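Local coordinates for protein structure-specific endonuclease subunit SLX1 (Candida glabrata, PDB 4XLG) that acts as the probable catalytic subunit of the SLX1-SLX4 endonuclease, cutting branched DNA near its junctions during repair and recombination, and binds two zinc ions, at residues Y194-T197 with L198-T202; D174-D177 with D178-V182; R72-A75 with L76-Q79. The protein carries 1 engineered substitution. All coordinates share one frame; numbering follows the deposited sequence.

Contact 1 (Y194-T197 with L198-T202); sequences YSTT and LAEKT
The carbonyls of Tyr194, Ser195, Thr196 and Thr197 each accept the amide four residues on, from Leu198 to Lys201, with O to N distances from 2.8 to 3.1 Å, so the backbone is regular alpha helix. One turn apart on one flank, Tyr194 and Leu198 make a CH-pi contact. Leu198 CD1 lies over one face of the phenol ring, 4.1 Å from the centroid of the Tyr194 ring and 23° off the normal. It is displaced toward the hydroxyl end, and its nearest ring atom is Tyr194 CZ at 3.8 Å. The ring reaches this place because Tyr194 CG is swung opposite the backbone N (chi1 -180°). A flat aromatic suits a site where Phe10 also meets it edge-to-face and Pro33 and Val34 of helix 33-41 touch it. All this lies midway along the long helix 176-213, which leads from the nuclease sheet toward the zinc-binding residues. On another flank the Thr196 methyl CG2 lies against the carboxylate end of Glu200, 3.7 Å from Glu200 OE2, while Thr196 OG1 bonds back to Asn192 O. The extended chain of Lys201 carries NZ to Asp9 O, and its charge makes a cation-pi contact with Tyr293.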
loop_
_atom_site.group_PDB
_atom_site.type_symbol
_atom_site.label_atom_id
_atom_site.label_comp_id
_atom_site.label_asym_id
_atom_site.label_seq_id
_atom_site.Cartn_x
_atom_site.Cartn_y
_atom_site.Cartn_z
ATOM N N TYR B 194 9.169 -8.310 9.141
ATOM C CA TYR B 194 9.883 -7.382 8.258
ATOM C C TYR B 194 10.951 -8.118 7.414
ATOM O O TYR B 194 11.016 -7.965 6.182
ATOM C CB TYR B 194 10.557 -6.316 9.097
ATOM C CG TYR B 194 11.333 -5.269 8.354
ATOM C CD1 TYR B 194 10.715 -4.507 7.339
ATOM C CD2 TYR B 194 12.626 -4.940 8.737
ATOM C CE1 TYR B 194 11.401 -3.492 6.691
ATOM C CE2 TYR B 194 13.330 -3.909 8.085
ATOM C CZ TYR B 194 12.684 -3.192 7.077
ATOM O OH TYR B 194 13.346 -2.166 6.509
ATOM N N SER B 195 11.777 -8.919 8.079
ATOM C CA SER B 195 12.958 -9.489 7.378
ATOM C C SER B 195 12.440 -10.523 6.393
ATOM O O SER B 195 12.996 -10.727 5.275
ATOM C CB SER B 195 13.970 -10.105 8.377
ATOM O OG SER B 195 14.601 -9.062 9.111
ATOM N N THR B 196 11.365 -11.186 6.789
ATOM C CA THR B 196 10.806 -12.193 5.881
ATOM C C THR B 196 10.186 -11.547 4.642
ATOM O O THR B 196 10.319 -12.073 3.531
ATOM C CB THR B 196 9.750 -13.067 6.587
ATOM O OG1 THR B 196 10.406 -13.921 7.570
ATOM C CG2 THR B 196 9.085 -14.004 5.583
ATOM N N THR B 197 9.478 -10.429 4.838
ATOM C CA THR B 197 8.841 -9.716 3.722
ATOM C C THR B 197 9.918 -9.290 2.722
ATOM O O THR B 197 9.772 -9.500 1.511
ATOM C CB THR B 197 8.035 -8.488 4.229
ATOM O OG1 THR B 197 6.989 -8.994 5.046
ATOM C CG2 THR B 197 7.387 -7.730 3.043
ATOM N N LEU B 198 11.006 -8.729 3.231
ATOM C CA LEU B 198 12.101 -8.308 2.329
ATOM C C LEU B 198 12.728 -9.535 1.622
ATOM O O LEU B 198 13.077 -9.479 0.430
ATOM C CB LEU B 198 13.174 -7.521 3.085
ATOM C CG LEU B 198 12.762 -6.143 3.697
ATOM C CD1 LEU B 198 13.998 -5.474 4.340
ATOM C CD2 LEU B 198 12.142 -5.205 2.622
ATOM N N ALA B 199 12.917 -10.634 2.357
ATOM C CA ALA B 199 13.537 -11.807 1.752
ATOM C C ALA B 199 12.640 -12.409 0.668
ATOM O O ALA B 199 13.129 -12.919 -0.364
ATOM C CB ALA B 199 13.826 -12.852 2.845
ATOM N N GLU B 200 11.334 -12.384 0.905
ATOM C CA GLU B 200 10.402 -12.911 -0.080
ATOM C C GLU B 200 10.385 -12.069 -1.361
ATOM O O GLU B 200 10.339 -12.630 -2.451
ATOM C CB GLU B 200 8.975 -12.987 0.480
ATOM C CG GLU B 200 8.835 -14.095 1.535
ATOM C CD GLU B 200 7.469 -14.121 2.242
ATOM O OE1 GLU B 200 6.778 -13.063 2.315
ATOM O OE2 GLU B 200 7.109 -15.216 2.742
ATOM N N LYS B 201 10.404 -10.746 -1.220
ATOM C CA LYS B 201 10.459 -9.895 -2.406
ATOM C C LYS B 201 11.786 -10.118 -3.135
ATOM O O LYS B 201 11.825 -10.100 -4.365
ATOM C CB LYS B 201 10.325 -8.432 -2.035
ATOM C CG LYS B 201 8.846 -8.090 -1.725
ATOM C CD LYS B 201 8.672 -6.586 -1.437
ATOM C CE LYS B 201 7.156 -6.213 -1.582
ATOM N NZ LYS B 201 7.025 -4.731 -1.714
ATOM N N THR B 202 12.867 -10.259 -2.370
ATOM C CA THR B 202 14.179 -10.514 -3.014
ATOM C C THR B 202 14.133 -11.768 -3.854
ATOM O O THR B 202 14.565 -11.772 -5.014
ATOM C CB THR B 202 15.318 -10.614 -1.951
ATOM O OG1 THR B 202 15.306 -9.387 -1.184
ATOM C CG2 THR B 202 16.660 -10.795 -2.612
#

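Contact 2 (D174-D177 with D178-V182)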
loop_
_atom_site.group_PDB
_atom_site.type_symbol
_atom_site.label_atom_id
_atom_site.label_comp_id
_atom_site.label_asym_id
_atom_site.label_seq_id
_atom_site.Cartn_x
_atom_site.Cartn_y
_atom_site.Cartn_z
ATOM N N ASP B 174 2.873 -6.442 35.224
ATOM C CA ASP B 174 2.912 -6.251 36.669
ATOM C C ASP B 174 4.324 -5.990 37.182
ATOM O O ASP B 174 4.489 -5.480 38.278
ATOM C CB ASP B 174 2.383 -7.493 37.451
ATOM C CG ASP B 174 0.892 -7.696 37.314
ATOM O OD1 ASP B 174 0.212 -6.946 36.581
ATOM O OD2 ASP B 174 0.412 -8.638 37.952
ATOM N N THR B 175 5.337 -6.445 36.451
ATOM C CA THR B 175 6.704 -6.314 36.950
ATOM C C THR B 175 7.595 -5.853 35.808
ATOM O O THR B 175 7.228 -5.958 34.666
ATOM C CB THR B 175 7.284 -7.623 37.487
ATOM O OG1 THR B 175 7.535 -8.546 36.400
ATOM C CG2 THR B 175 6.294 -8.292 38.505
ATOM N N ILE B 176 8.766 -5.392 36.189
ATOM C CA ILE B 176 9.777 -4.953 35.216
ATOM C C ILE B 176 10.136 -6.110 34.278
ATOM O O ILE B 176 10.197 -5.951 33.027
ATOM C CB ILE B 176 11.023 -4.429 35.937
ATOM C CG1 ILE B 176 10.668 -3.092 36.632
ATOM C CG2 ILE B 176 12.161 -4.244 34.875
ATOM C CD1 ILE B 176 11.727 -2.622 37.628
ATOM N N ASP B 177 10.390 -7.281 34.859
ATOM C CA ASP B 177 10.703 -8.430 33.987
ATOM C C ASP B 177 9.567 -8.802 33.008
ATOM O O ASP B 177 9.826 -9.225 31.876
ATOM C CB ASP B 177 11.063 -9.638 34.866
ATOM C CG ASP B 177 12.488 -9.532 35.425
ATOM O OD1 ASP B 177 13.209 -8.559 35.079
ATOM O OD2 ASP B 177 12.879 -10.431 36.178
ATOM N N ASP B 178 8.321 -8.751 33.480
ATOM C CA ASP B 178 7.180 -9.010 32.583
ATOM C C ASP B 178 7.116 -8.011 31.456
ATOM O O ASP B 178 6.834 -8.380 30.319
ATOM C CB ASP B 178 5.836 -8.986 33.381
ATOM C CG ASP B 178 5.708 -10.214 34.295
ATOM O OD1 ASP B 178 5.832 -11.320 33.786
ATOM O OD2 ASP B 178 5.516 -10.072 35.512
ATOM N N ILE B 179 7.378 -6.740 31.751
ATOM C CA ILE B 179 7.304 -5.681 30.765
ATOM C C ILE B 179 8.405 -5.899 29.719
ATOM O O ILE B 179 8.183 -5.810 28.490
ATOM C CB ILE B 179 7.470 -4.278 31.461
ATOM C CG1 ILE B 179 6.211 -3.995 32.300
ATOM C CG2 ILE B 179 7.727 -3.148 30.378
ATOM C CD1 ILE B 179 6.375 -2.742 33.205
ATOM N N MET B 180 9.602 -6.217 30.193
ATOM C CA MET B 180 10.775 -6.472 29.311
ATOM C C MET B 180 10.537 -7.657 28.414
ATOM O O MET B 180 10.935 -7.665 27.257
ATOM C CB MET B 180 12.041 -6.756 30.121
ATOM C CG MET B 180 12.451 -5.620 31.038
ATOM S SD MET B 180 14.134 -5.692 31.693
ATOM C CE MET B 180 14.937 -6.814 30.516
ATOM N N ASP B 181 9.938 -8.697 28.989
ATOM C CA ASP B 181 9.660 -9.947 28.231
ATOM C C ASP B 181 8.697 -9.616 27.058
ATOM O O ASP B 181 8.866 -10.088 25.934
ATOM C CB ASP B 181 9.034 -10.979 29.145
ATOM C CG ASP B 181 8.621 -12.278 28.412
ATOM O OD1 ASP B 181 9.517 -12.957 27.889
ATOM O OD2 ASP B 181 7.404 -12.625 28.381
ATOM N N VAL B 182 7.660 -8.827 27.350
ATOM C CA VAL B 182 6.730 -8.423 26.279
ATOM C C VAL B 182 7.457 -7.646 25.170
ATOM O O VAL B 182 7.316 -7.950 23.965
ATOM C CB VAL B 182 5.519 -7.583 26.858
ATOM C CG1 VAL B 182 4.679 -6.963 25.670
ATOM C CG2 VAL B 182 4.681 -8.462 27.790
#
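Thr175 and Asp178 are joined twice through a single hydroxyl at the start of helix 176-213. Thr175 is the N-cap: its OG1 accepts the amide of Asp178, 3.0 Å from Asp178 N with an N-H...O angle of 165°, and donates its own proton to Asp178 OD2 at 2.7 Å. Rotation about the first side-chain bond makes this possible, since chi1 of 70° sets OG1 between the backbone N and the carbonyl carbon and turns it toward the first helical turn. Asp178 answers with CG beside its own backbone N, which swings the carboxylate back along the helix. The hydroxyl meets OD2 from well above the carboxylate plane, 55° out of it, while the Thr175 methyl CG2 lies 3.6 Å from the same oxygen. Ile179, held to Thr175 O through its amide, lays CG1 3.2 Å from that carbonyl oxygen; its branched apolar chain suits the flank, where it also touches Pro59. Further along, Asp181 points its carboxylate to Lys185 in a salt bridge. Threonine suits the cap because one OG1 can both accept and donate. The hydroxyl supplies an acceptor for an amide with no preceding helical turn to receive it. The Asp178 carboxylate would be expected to interact favourably with the positive end of the helix dipole, though the nearby carboxylate of Asp174 would probably offset part of that gain.

Contact 3 (R72-A75 with L76-Q79); sequences RIAA and LQFQ. Engineered in segment 76-79: Gln79 (natural residue Glu).
Arg72 spreads its guanidinium beside Leu76, whose CD1 methyl lies over one face, 3.4 Å above the plane and set toward the rim. The nearest guanidinium atom to Leu76 CD1 is Arg72 NH2, at 3.6 Å. With CG opposite the backbone N (chi1 173°) and the chain extended to NE, Arg72 stands out from the helix, and the Leu76 side chain leans back to meet its end; a long aliphatic stem with a flat end suits this exposed site. One residue along, Ile73 CG2 comes 4.0 Å from Gln77 OE1, and that same oxygen approaches Ala74 CA to 3.3 Å and is hydrogen-bonded to Tyr122 OH. Ile73 and Gln77 also pack on another protein chain of the assembly. The small Ala74 and Ala75 suit the buried face of the helix. The four amides of residues 76 to 79 bond to the carbonyls of 72 to 75. Gln79 is an engineered residue, glutamate in the natural protein, and its amide group bonds to Ser29 and Gln83. Within the GIY-YIG nuclease domain, Leu76 touches Ser29 and Gln79 touches Ile27 of strand 25-30, Phe78 and Gln79 touch Cys13 of strand 12-18, and Phe78 meets Phe69 and, on helix 121-124, Phe123 edge-to-face.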
loop_
_atom_site.group_PDB
_atom_site.type_symbol
_atom_site.label_atom_id
_atom_site.label_comp_id
_atom_site.label_asym_id
_atom_site.label_seq_id
_atom_site.Cartn_x
_atom_site.Cartn_y
_atom_site.Cartn_z
ATOM N N ARG B 72 5.573 6.239 -0.119
ATOM C CA ARG B 72 5.623 6.905 1.206
ATOM C C ARG B 72 4.450 7.903 1.293
ATOM O O ARG B 72 3.833 8.041 2.330
ATOM C CB ARG B 72 6.972 7.659 1.342
ATOM C CG ARG B 72 7.118 8.543 2.600
ATOM C CD ARG B 72 8.428 9.363 2.494
ATOM N NE ARG B 72 8.262 10.575 3.277
ATOM C CZ ARG B 72 8.018 11.778 2.774
ATOM N NH1 ARG B 72 8.004 11.982 1.454
ATOM N NH2 ARG B 72 7.840 12.792 3.614
ATOM N N ILE B 73 4.178 8.597 0.187
ATOM C CA ILE B 73 3.083 9.577 0.208
ATOM C C ILE B 73 1.780 8.889 0.626
ATOM O O ILE B 73 1.014 9.408 1.437
ATOM C CB ILE B 73 2.863 10.245 -1.186
ATOM C CG1 ILE B 73 4.100 11.045 -1.594
ATOM C CG2 ILE B 73 1.610 11.146 -1.161
ATOM C CD1 ILE B 73 4.523 12.041 -0.526
ATOM N N ALA B 74 1.475 7.770 -0.021
ATOM C CA ALA B 74 0.227 7.037 0.322
ATOM C C ALA B 74 0.187 6.580 1.765
ATOM O O ALA B 74 -0.872 6.629 2.403
ATOM C CB ALA B 74 0.042 5.802 -0.609
ATOM N N ALA B 75 1.318 6.088 2.293
ATOM C CA ALA B 75 1.365 5.667 3.706
ATOM C C ALA B 75 1.070 6.861 4.608
ATOM O O ALA B 75 0.392 6.754 5.615
ATOM C CB ALA B 75 2.771 5.085 4.053
ATOM N N LEU B 76 1.660 8.009 4.278
ATOM C CA LEU B 76 1.423 9.206 5.123
ATOM C C LEU B 76 -0.038 9.651 5.044
ATOM O O LEU B 76 -0.628 10.122 6.018
ATOM C CB LEU B 76 2.317 10.376 4.652
ATOM C CG LEU B 76 3.799 10.168 4.995
ATOM C CD1 LEU B 76 4.726 11.174 4.255
ATOM C CD2 LEU B 76 3.977 10.231 6.514
ATOM N N GLN B 77 -0.620 9.563 3.859
ATOM C CA GLN B 77 -2.055 9.858 3.743
ATOM C C GLN B 77 -2.881 8.980 4.671
ATOM O O GLN B 77 -3.804 9.486 5.340
ATOM C CB GLN B 77 -2.555 9.685 2.305
ATOM C CG GLN B 77 -1.967 10.705 1.364
ATOM C CD GLN B 77 -2.310 10.376 -0.071
ATOM O OE1 GLN B 77 -1.936 9.328 -0.585
ATOM N NE2 GLN B 77 -3.073 11.250 -0.703
ATOM N N PHE B 78 -2.572 7.689 4.684
ATOM C CA PHE B 78 -3.275 6.747 5.586
ATOM C C PHE B 78 -3.008 7.099 7.029
ATOM O O PHE B 78 -3.918 7.201 7.853
ATOM C CB PHE B 78 -2.803 5.312 5.295
ATOM C CG PHE B 78 -3.634 4.269 5.938
ATOM C CD1 PHE B 78 -3.367 3.862 7.238
ATOM C CD2 PHE B 78 -4.624 3.629 5.223
ATOM C CE1 PHE B 78 -4.117 2.835 7.830
ATOM C CE2 PHE B 78 -5.381 2.615 5.803
ATOM C CZ PHE B 78 -5.129 2.219 7.123
ATOM N N GLN B 79 -1.738 7.319 7.334
ATOM C CA GLN B 79 -1.380 7.664 8.725
ATOM C C GLN B 79 -2.124 8.905 9.219
ATOM O O GLN B 79 -2.673 8.927 10.322
ATOM C CB GLN B 79 0.130 7.926 8.817
ATOM C CG GLN B 79 0.565 8.274 10.298
ATOM C CD GLN B 79 1.837 9.021 10.294
ATOM O OE1 GLN B 79 2.752 8.671 9.575
ATOM N NE2 GLN B 79 1.897 10.107 11.044
#

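Contacts 1 and 2 share helix 176-213: contact 2 caps its start and contact 1 lies midway, with centres 30 Å apart and nearest atoms about 15 Å apart. Contact 3 belongs to helix 72-84 of the GIY-YIG nuclease domain, on the opposite side of the chain's centre from contact 1; their centres are 21 Å apart and their nearest atoms about 11 Å. Contact 2 is farther from contact 3, centre to centre 33 Å, with nearest atoms about 22 Å apart. The three do not touch one another. The long helix carrying contacts 1 and 2 continues toward the zinc-binding residues, of which Cys219 is the first in sequence.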